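Local coordinates for pumilio homology domain family member 4 (Saccharomyces cerevisiae, PDB 3BWT), which binds mRNA through its Pumilio-repeat domain, the part of the longer protein described here, and may affect diploid formation, at residues I90-H95 / S128-G133; T165-C170 / D202-Y207; I241-S246 / D281-Y286. One frame throughout, in Å; residues are numbered along the deposited sequence.

In the fold
From the N terminus, contact 1 joins residues 90-95 of Pumilio repeat 3 to 128-133 of repeat 4 and closes a mostly helical loop of 32 residues. Contact 2 repeats the step between repeats 5 and 6, with 31 residues between its segments, and contact 3 between repeats 7 and 8, with 34. The loops follow one another in series; none nests in or crosses another. Contacts 1 and 2 have centres about 18 Å apart and touch where Lys129 and Leu131 meet His166 and His168. Contacts 2 and 3, also about 18 Å between centres, touch where Phe244 packs on Pro203 and Asn206. Contacts 1 and 3 lie about 34 Å apart, centre to centre, and do not meet.

Contact 1. Residues I90-H95 / S128-G133; sequences ISLNPH and SKDLNG
Asn132 ND2 donates to Leu92 O across 2.6 Å, the one hydrogen bond between residues 90-95 and 128-133. The bond is fairly straight at the hydrogen (162°), and Leu92 O lies close to the plane of the Asn132 amide. The N-H comes down on Leu92 O from one face of the carbonyl, 44° from its plane. With CG anti to its own carbonyl carbon (chi1 -63°), Asn132 carries its amide to Leu92 O. The backbone separately sets Asn132 CB 3.2 Å from Ser91 O. The flank of the amide rests on Pro94, whose CA is 3.8 Å from Asn132 CG. Leu92 O lies near the end of helix 87-92, where the amide may stand in for a missing backbone donor.

Next to this bond the backbones come close, Ser91 CA lying 4.7 Å from Gly133 CA. Ser91 O faces Gly133 N, but the angle is poor and no bond forms; the Ser91 hydroxyl turns back to Phe87 O in its own helix. Leu92 and Asp130 cross at about a right angle, but the methyl and carboxylate are modelled too close for their spacing to be trusted.

Each segment also carries a cap. Asn93 OD1 accepts from His95 N at 2.6 Å and from Gly96 N, ahead of helix 96-106. Asp130 OD1 receives only a weak, 3.3 Å bond from Asn132 N, ahead of helix 133-143. A further tie runs from Thr97 OG1 to Asn132 O. Capped turns set side by side, the end of one helix meeting the start of another, are how Pumilio repeats 3 and 4 stack in the curved, all-helical array of a PUF domain.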
# COMPACT_ATOMS: atom_id res chain seq x y z
N ILE A 90 5.63 7.75 -18.74
CA ILE A 90 6.39 6.57 -18.33
C ILE A 90 5.71 5.85 -17.17
O ILE A 90 5.67 4.63 -17.14
CB ILE A 90 7.83 6.95 -17.94
CG1 ILE A 90 8.51 7.67 -19.11
CG2 ILE A 90 8.62 5.72 -17.54
CD1 ILE A 90 9.87 8.23 -18.76
N SER A 91 5.19 6.61 -16.22
CA SER A 91 4.55 6.06 -15.03
C SER A 91 3.22 5.36 -15.32
O SER A 91 2.82 4.47 -14.57
CB SER A 91 4.31 7.16 -14.00
OG SER A 91 5.53 7.66 -13.50
N LEU A 92 2.54 5.76 -16.39
CA LEU A 92 1.26 5.16 -16.74
C LEU A 92 1.46 3.81 -17.43
O LEU A 92 0.56 2.97 -17.42
CB LEU A 92 0.45 6.10 -17.63
CG LEU A 92 -0.01 7.43 -17.02
CD1 LEU A 92 -1.05 8.07 -17.93
CD2 LEU A 92 -0.56 7.27 -15.61
N ASN A 93 2.65 3.62 -17.98
CA ASN A 93 3.00 2.41 -18.72
C ASN A 93 3.43 1.27 -17.79
O ASN A 93 4.17 1.49 -16.83
CB ASN A 93 4.13 2.75 -19.71
CG ASN A 93 4.63 1.55 -20.50
OD1 ASN A 93 5.40 0.73 -20.00
ND2 ASN A 93 4.23 1.47 -21.76
N PRO A 94 2.97 0.05 -18.08
CA PRO A 94 3.26 -1.08 -17.21
C PRO A 94 4.77 -1.30 -17.06
O PRO A 94 5.22 -1.74 -16.01
CB PRO A 94 2.65 -2.28 -17.95
CG PRO A 94 1.85 -1.72 -19.05
CD PRO A 94 2.38 -0.37 -19.36
N HIS A 95 5.53 -0.97 -18.10
CA HIS A 95 6.98 -1.14 -18.12
C HIS A 95 7.69 0.12 -17.65
O HIS A 95 8.54 0.07 -16.77
CB HIS A 95 7.44 -1.50 -19.53
CG HIS A 95 6.54 -2.47 -20.23
ND1 HIS A 95 6.34 -3.76 -19.78
CD2 HIS A 95 5.78 -2.33 -21.34
CE1 HIS A 95 5.50 -4.38 -20.59
NE2 HIS A 95 5.14 -3.53 -21.54
N SER A 128 -0.72 8.76 -7.98
CA SER A 128 -1.21 8.04 -6.81
C SER A 128 -2.45 7.21 -7.16
O SER A 128 -2.65 6.11 -6.63
CB SER A 128 -1.52 8.99 -5.65
OG SER A 128 -0.33 9.56 -5.13
N LYS A 129 -3.29 7.75 -8.04
CA LYS A 129 -4.54 7.09 -8.37
C LYS A 129 -4.41 6.11 -9.52
O LYS A 129 -5.37 5.42 -9.84
CB LYS A 129 -5.64 8.10 -8.72
CG LYS A 129 -6.23 8.85 -7.55
CD LYS A 129 -7.36 9.74 -8.05
CE LYS A 129 -7.86 10.66 -6.95
NZ LYS A 129 -9.08 11.40 -7.36
N ASP A 130 -3.24 6.02 -10.13
CA ASP A 130 -3.08 5.17 -11.31
C ASP A 130 -2.54 3.76 -10.99
O ASP A 130 -1.63 3.60 -10.19
CB ASP A 130 -2.17 5.84 -12.35
CG ASP A 130 -2.12 5.08 -13.66
OD1 ASP A 130 -2.77 4.03 -13.75
OD2 ASP A 130 -1.43 5.55 -14.59
N LEU A 131 -3.11 2.77 -11.67
CA LEU A 131 -2.73 1.36 -11.51
C LEU A 131 -1.23 1.12 -11.64
O LEU A 131 -0.67 0.27 -10.94
CB LEU A 131 -3.47 0.51 -12.53
CG LEU A 131 -2.92 -0.89 -12.77
CD1 LEU A 131 -3.16 -1.77 -11.56
CD2 LEU A 131 -3.57 -1.48 -14.00
N ASN A 132 -0.58 1.84 -12.54
CA ASN A 132 0.87 1.75 -12.70
C ASN A 132 1.61 2.87 -11.98
O ASN A 132 2.69 2.68 -11.43
CB ASN A 132 1.25 1.73 -14.18
CG ASN A 132 0.70 0.52 -14.91
OD1 ASN A 132 0.74 -0.60 -14.39
ND2 ASN A 132 0.19 0.72 -16.13
N GLY A 133 1.00 4.05 -11.96
CA GLY A 133 1.65 5.23 -11.42
C GLY A 133 1.89 5.20 -9.93
O GLY A 133 2.88 5.76 -9.45

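Contact 2. Residues T165-C170 / D202-Y207; sequences THRHGC and DPFGNY
Phe204 lies flat under Arg167 in the tight half of this contact, which joins the helix-leading turns of Pumilio repeats 5 and 6 in the PUF array: Arg167 CA sits 3.6 Å from the ring centroid, only 6° off the normal. The arginine chain bends at chi3 (-56°), which curls its guanidinium round the tip of the ring. Phe204 CZ thus points at the centre of one guanidinium face, 3.3 Å above it, the two planes 71° apart. Pro203 CB lies over the opposite face of the ring, toward its rim, and Cys170 SG packs on Phe204 CB at 4.1 Å.

The other side is polar and hydrated, and less side-chain area meets there. Thr165 CG2 touches Asp202 CG at 3.4 Å, with the side chains crossing at about a right angle, and beside them a water donates to both Thr165 O (2.7 Å) and Asp202 OD2. Asp202 caps the turn leading into helix 205-219, its OD1 accepting from Phe204 N and Gly205 N. An alanine in place of Asp202 would probably leave both amides without their cap and the water without one acceptor. With two amides on one oxygen and a water on the other at a helix start, the carboxylate is likely to stay ionised.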
# COMPACT_ATOMS: atom_id res chain seq x y z
N THR A 165 -9.84 6.94 -0.29
CA THR A 165 -10.91 6.03 -0.69
C THR A 165 -10.68 5.44 -2.09
O THR A 165 -11.61 4.92 -2.71
CB THR A 165 -12.30 6.70 -0.64
OG1 THR A 165 -12.28 7.90 -1.42
CG2 THR A 165 -12.70 7.03 0.79
N HIS A 166 -9.45 5.52 -2.58
CA HIS A 166 -9.15 5.02 -3.90
C HIS A 166 -8.45 3.67 -3.83
O HIS A 166 -7.67 3.44 -2.93
CB HIS A 166 -8.31 6.03 -4.66
CG HIS A 166 -8.20 5.74 -6.13
ND1 HIS A 166 -7.35 4.78 -6.64
CD2 HIS A 166 -8.84 6.28 -7.19
CE1 HIS A 166 -7.48 4.74 -7.95
NE2 HIS A 166 -8.37 5.64 -8.31
N ARG A 167 -8.73 2.78 -4.78
CA ARG A 167 -8.13 1.45 -4.80
C ARG A 167 -6.61 1.50 -4.66
O ARG A 167 -6.02 0.70 -3.94
CB ARG A 167 -8.52 0.66 -6.06
CG ARG A 167 -7.86 -0.72 -6.16
CD ARG A 167 -8.31 -1.55 -7.36
NE ARG A 167 -9.76 -1.73 -7.39
CZ ARG A 167 -10.40 -2.76 -6.85
NH1 ARG A 167 -9.72 -3.72 -6.25
NH2 ARG A 167 -11.72 -2.84 -6.91
N HIS A 168 -5.99 2.45 -5.35
CA HIS A 168 -4.54 2.56 -5.35
C HIS A 168 -4.06 3.65 -4.40
O HIS A 168 -3.04 3.50 -3.75
CB HIS A 168 -4.01 2.84 -6.76
CG HIS A 168 -4.49 1.85 -7.77
ND1 HIS A 168 -4.27 0.50 -7.65
CD2 HIS A 168 -5.20 2.02 -8.91
CE1 HIS A 168 -4.82 -0.12 -8.68
NE2 HIS A 168 -5.39 0.78 -9.46
N GLY A 169 -4.79 4.75 -4.34
CA GLY A 169 -4.45 5.83 -3.43
C GLY A 169 -4.31 5.31 -2.02
O GLY A 169 -3.52 5.82 -1.21
N CYS A 170 -5.07 4.27 -1.71
CA CYS A 170 -5.08 3.75 -0.37
C CYS A 170 -3.75 3.02 -0.08
O CYS A 170 -3.29 2.97 1.07
CB CYS A 170 -6.32 2.88 -0.12
SG CYS A 170 -6.17 1.11 -0.49
N ASP A 202 -16.02 2.73 3.81
CA ASP A 202 -15.52 2.69 2.44
C ASP A 202 -14.77 1.40 2.12
O ASP A 202 -14.03 0.89 2.96
CB ASP A 202 -14.61 3.88 2.20
CG ASP A 202 -14.19 3.99 0.77
OD1 ASP A 202 -13.11 3.45 0.43
OD2 ASP A 202 -14.95 4.59 -0.02
N PRO A 203 -14.95 0.88 0.90
CA PRO A 203 -14.27 -0.33 0.41
C PRO A 203 -12.77 -0.25 0.64
O PRO A 203 -12.15 -1.22 1.08
CB PRO A 203 -14.52 -0.30 -1.09
CG PRO A 203 -15.66 0.59 -1.29
CD PRO A 203 -15.74 1.54 -0.16
N PHE A 204 -12.19 0.91 0.33
CA PHE A 204 -10.74 1.07 0.44
C PHE A 204 -10.30 1.88 1.66
O PHE A 204 -9.23 1.64 2.22
CB PHE A 204 -10.17 1.62 -0.88
CG PHE A 204 -10.54 0.77 -2.06
CD1 PHE A 204 -9.97 -0.47 -2.24
CD2 PHE A 204 -11.51 1.21 -2.97
CE1 PHE A 204 -10.33 -1.26 -3.32
CE2 PHE A 204 -11.87 0.42 -4.05
CZ PHE A 204 -11.29 -0.81 -4.23
N GLY A 205 -11.13 2.83 2.08
CA GLY A 205 -10.83 3.67 3.22
C GLY A 205 -10.71 2.87 4.51
O GLY A 205 -9.90 3.19 5.37
N ASN A 206 -11.50 1.82 4.63
CA ASN A 206 -11.48 1.03 5.85
C ASN A 206 -10.12 0.41 6.10
O ASN A 206 -9.74 0.15 7.24
CB ASN A 206 -12.56 -0.05 5.83
CG ASN A 206 -12.14 -1.26 5.04
OD1 ASN A 206 -11.68 -2.26 5.60
ND2 ASN A 206 -12.28 -1.18 3.72
N TYR A 207 -9.37 0.17 5.03
CA TYR A 207 -8.03 -0.39 5.20
C TYR A 207 -7.03 0.64 5.73
O TYR A 207 -6.13 0.29 6.49
CB TYR A 207 -7.53 -1.03 3.91
CG TYR A 207 -8.24 -2.31 3.57
CD1 TYR A 207 -8.05 -3.45 4.34
CD2 TYR A 207 -9.10 -2.38 2.49
CE1 TYR A 207 -8.70 -4.64 4.03
CE2 TYR A 207 -9.76 -3.56 2.18
CZ TYR A 207 -9.56 -4.68 2.95
OH TYR A 207 -10.22 -5.85 2.64
O HOH W 1 -14.16 4.11 -3.01

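Contact 3. Residues I241-S246 / D281-Y286; sequences IHKFGS and DSYGNY
Tyr283 and Lys243 bring together the helix-leading turns of Pumilio repeats 7 and 8, neighbours in the PUF array. The tyrosine ring lies between two carbons, Lys243 CA and Ser282 CB. Lys243 CA is over one face, 3.7 Å from the centroid and 5° off the normal, a CH-pi contact; Ser282 CB lies over the centre of the opposite face. The lysine side chain crosses the tyrosine obliquely and is extended beyond CG, but its course near the hydroxyl end of the ring is doubtful. Lys243 CB also sits over the Phe244 ring.

Ile241 and Asp281 meet at about a right angle, Ile241 CB 3.6 Å from Asp281 CG. With CG1 between the backbone N and the carbonyl carbon (chi1 70°), the isoleucine sets its CG2 methyl beside the carboxylate, 3.9 Å from Asp281 CG, while the end of the side chain leads away.

Both turns are capped from within. Gly245 N reaches His242 ND1 at 3.0 Å and almost straight (175°). Phe244 N donates to the same nitrogen, and both donors are tilted from the imidazole plane. In the partner turn, Asp281 OD2 takes two amides from different directions: Tyr283 N from above the carboxylate plane at 2.7 Å, and Gly284 N at 3.0 Å on its anti lone pair.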
# COMPACT_ATOMS: atom_id res chain seq x y z
N ILE A 241 -22.25 -4.71 11.52
CA ILE A 241 -23.09 -5.37 10.51
C ILE A 241 -22.94 -4.68 9.17
O ILE A 241 -23.81 -4.78 8.30
CB ILE A 241 -24.57 -5.39 10.94
CG1 ILE A 241 -25.15 -3.98 10.90
CG2 ILE A 241 -24.69 -5.98 12.35
CD1 ILE A 241 -26.58 -3.90 11.34
N HIS A 242 -21.81 -4.00 9.00
CA HIS A 242 -21.49 -3.31 7.77
C HIS A 242 -20.37 -4.03 7.04
O HIS A 242 -19.37 -4.42 7.64
CB HIS A 242 -21.07 -1.88 8.08
CG HIS A 242 -21.01 -0.99 6.88
ND1 HIS A 242 -19.89 -0.91 6.08
CD2 HIS A 242 -21.92 -0.16 6.34
CE1 HIS A 242 -20.12 -0.07 5.09
NE2 HIS A 242 -21.35 0.40 5.22
N LYS A 243 -20.54 -4.22 5.73
CA LYS A 243 -19.56 -4.91 4.89
C LYS A 243 -18.12 -4.50 5.17
O LYS A 243 -17.21 -5.33 5.24
CB LYS A 243 -19.85 -4.65 3.41
CG LYS A 243 -21.14 -5.24 2.86
CD LYS A 243 -21.32 -4.93 1.38
CE LYS A 243 -22.63 -5.53 0.85
NZ LYS A 243 -22.82 -5.22 -0.61
N PHE A 244 -17.90 -3.19 5.32
CA PHE A 244 -16.56 -2.66 5.46
C PHE A 244 -16.27 -2.12 6.84
O PHE A 244 -15.17 -2.28 7.35
CB PHE A 244 -16.31 -1.60 4.38
CG PHE A 244 -16.55 -2.12 3.00
CD1 PHE A 244 -15.94 -3.29 2.58
CD2 PHE A 244 -17.39 -1.45 2.14
CE1 PHE A 244 -16.17 -3.79 1.33
CE2 PHE A 244 -17.61 -1.95 0.87
CZ PHE A 244 -17.00 -3.12 0.47
N GLY A 245 -17.27 -1.49 7.46
CA GLY A 245 -17.13 -1.02 8.82
C GLY A 245 -16.72 -2.13 9.77
O GLY A 245 -15.95 -1.89 10.71
N SER A 246 -17.22 -3.33 9.53
CA SER A 246 -16.93 -4.48 10.38
C SER A 246 -15.45 -4.88 10.36
O SER A 246 -14.96 -5.53 11.28
CB SER A 246 -17.81 -5.68 9.99
OG SER A 246 -17.36 -6.28 8.77
N ASP A 281 -26.30 -11.81 11.26
CA ASP A 281 -25.86 -10.99 10.14
C ASP A 281 -24.74 -11.66 9.35
O ASP A 281 -23.89 -12.35 9.90
CB ASP A 281 -25.42 -9.62 10.64
CG ASP A 281 -25.14 -8.67 9.52
OD1 ASP A 281 -26.11 -8.11 8.97
OD2 ASP A 281 -23.95 -8.50 9.17
N SER A 282 -24.77 -11.43 8.04
CA SER A 282 -23.75 -11.95 7.13
C SER A 282 -22.35 -11.53 7.58
O SER A 282 -21.37 -12.24 7.31
CB SER A 282 -24.00 -11.45 5.71
OG SER A 282 -25.02 -12.21 5.06
N TYR A 283 -22.25 -10.40 8.28
CA TYR A 283 -20.96 -9.81 8.64
C TYR A 283 -20.71 -9.85 10.15
O TYR A 283 -19.67 -10.35 10.59
CB TYR A 283 -20.85 -8.37 8.12
CG TYR A 283 -21.16 -8.22 6.65
CD1 TYR A 283 -20.32 -8.77 5.68
CD2 TYR A 283 -22.29 -7.53 6.23
CE1 TYR A 283 -20.60 -8.63 4.33
CE2 TYR A 283 -22.58 -7.39 4.88
CZ TYR A 283 -21.74 -7.94 3.94
OH TYR A 283 -22.04 -7.79 2.60
N GLY A 284 -21.65 -9.32 10.92
CA GLY A 284 -21.56 -9.30 12.37
C GLY A 284 -21.38 -10.67 13.02
O GLY A 284 -20.87 -10.77 14.12
N ASN A 285 -21.82 -11.72 12.34
CA ASN A 285 -21.56 -13.06 12.82
C ASN A 285 -20.07 -13.26 13.12
O ASN A 285 -19.71 -13.61 14.24
CB ASN A 285 -22.02 -14.11 11.81
CG ASN A 285 -22.05 -15.51 12.40
OD1 ASN A 285 -23.09 -15.98 12.85
ND2 ASN A 285 -20.90 -16.17 12.40
N TYR A 286 -19.23 -13.01 12.12
CA TYR A 286 -17.77 -13.14 12.27
C TYR A 286 -17.22 -12.25 13.37
O TYR A 286 -16.30 -12.65 14.08
CB TYR A 286 -17.06 -12.78 10.97
CG TYR A 286 -17.38 -13.69 9.83
CD1 TYR A 286 -16.76 -14.91 9.70
CD2 TYR A 286 -18.33 -13.31 8.88
CE1 TYR A 286 -17.06 -15.76 8.65
CE2 TYR A 286 -18.63 -14.15 7.82
CZ TYR A 286 -18.00 -15.37 7.71
OH TYR A 286 -18.31 -16.22 6.66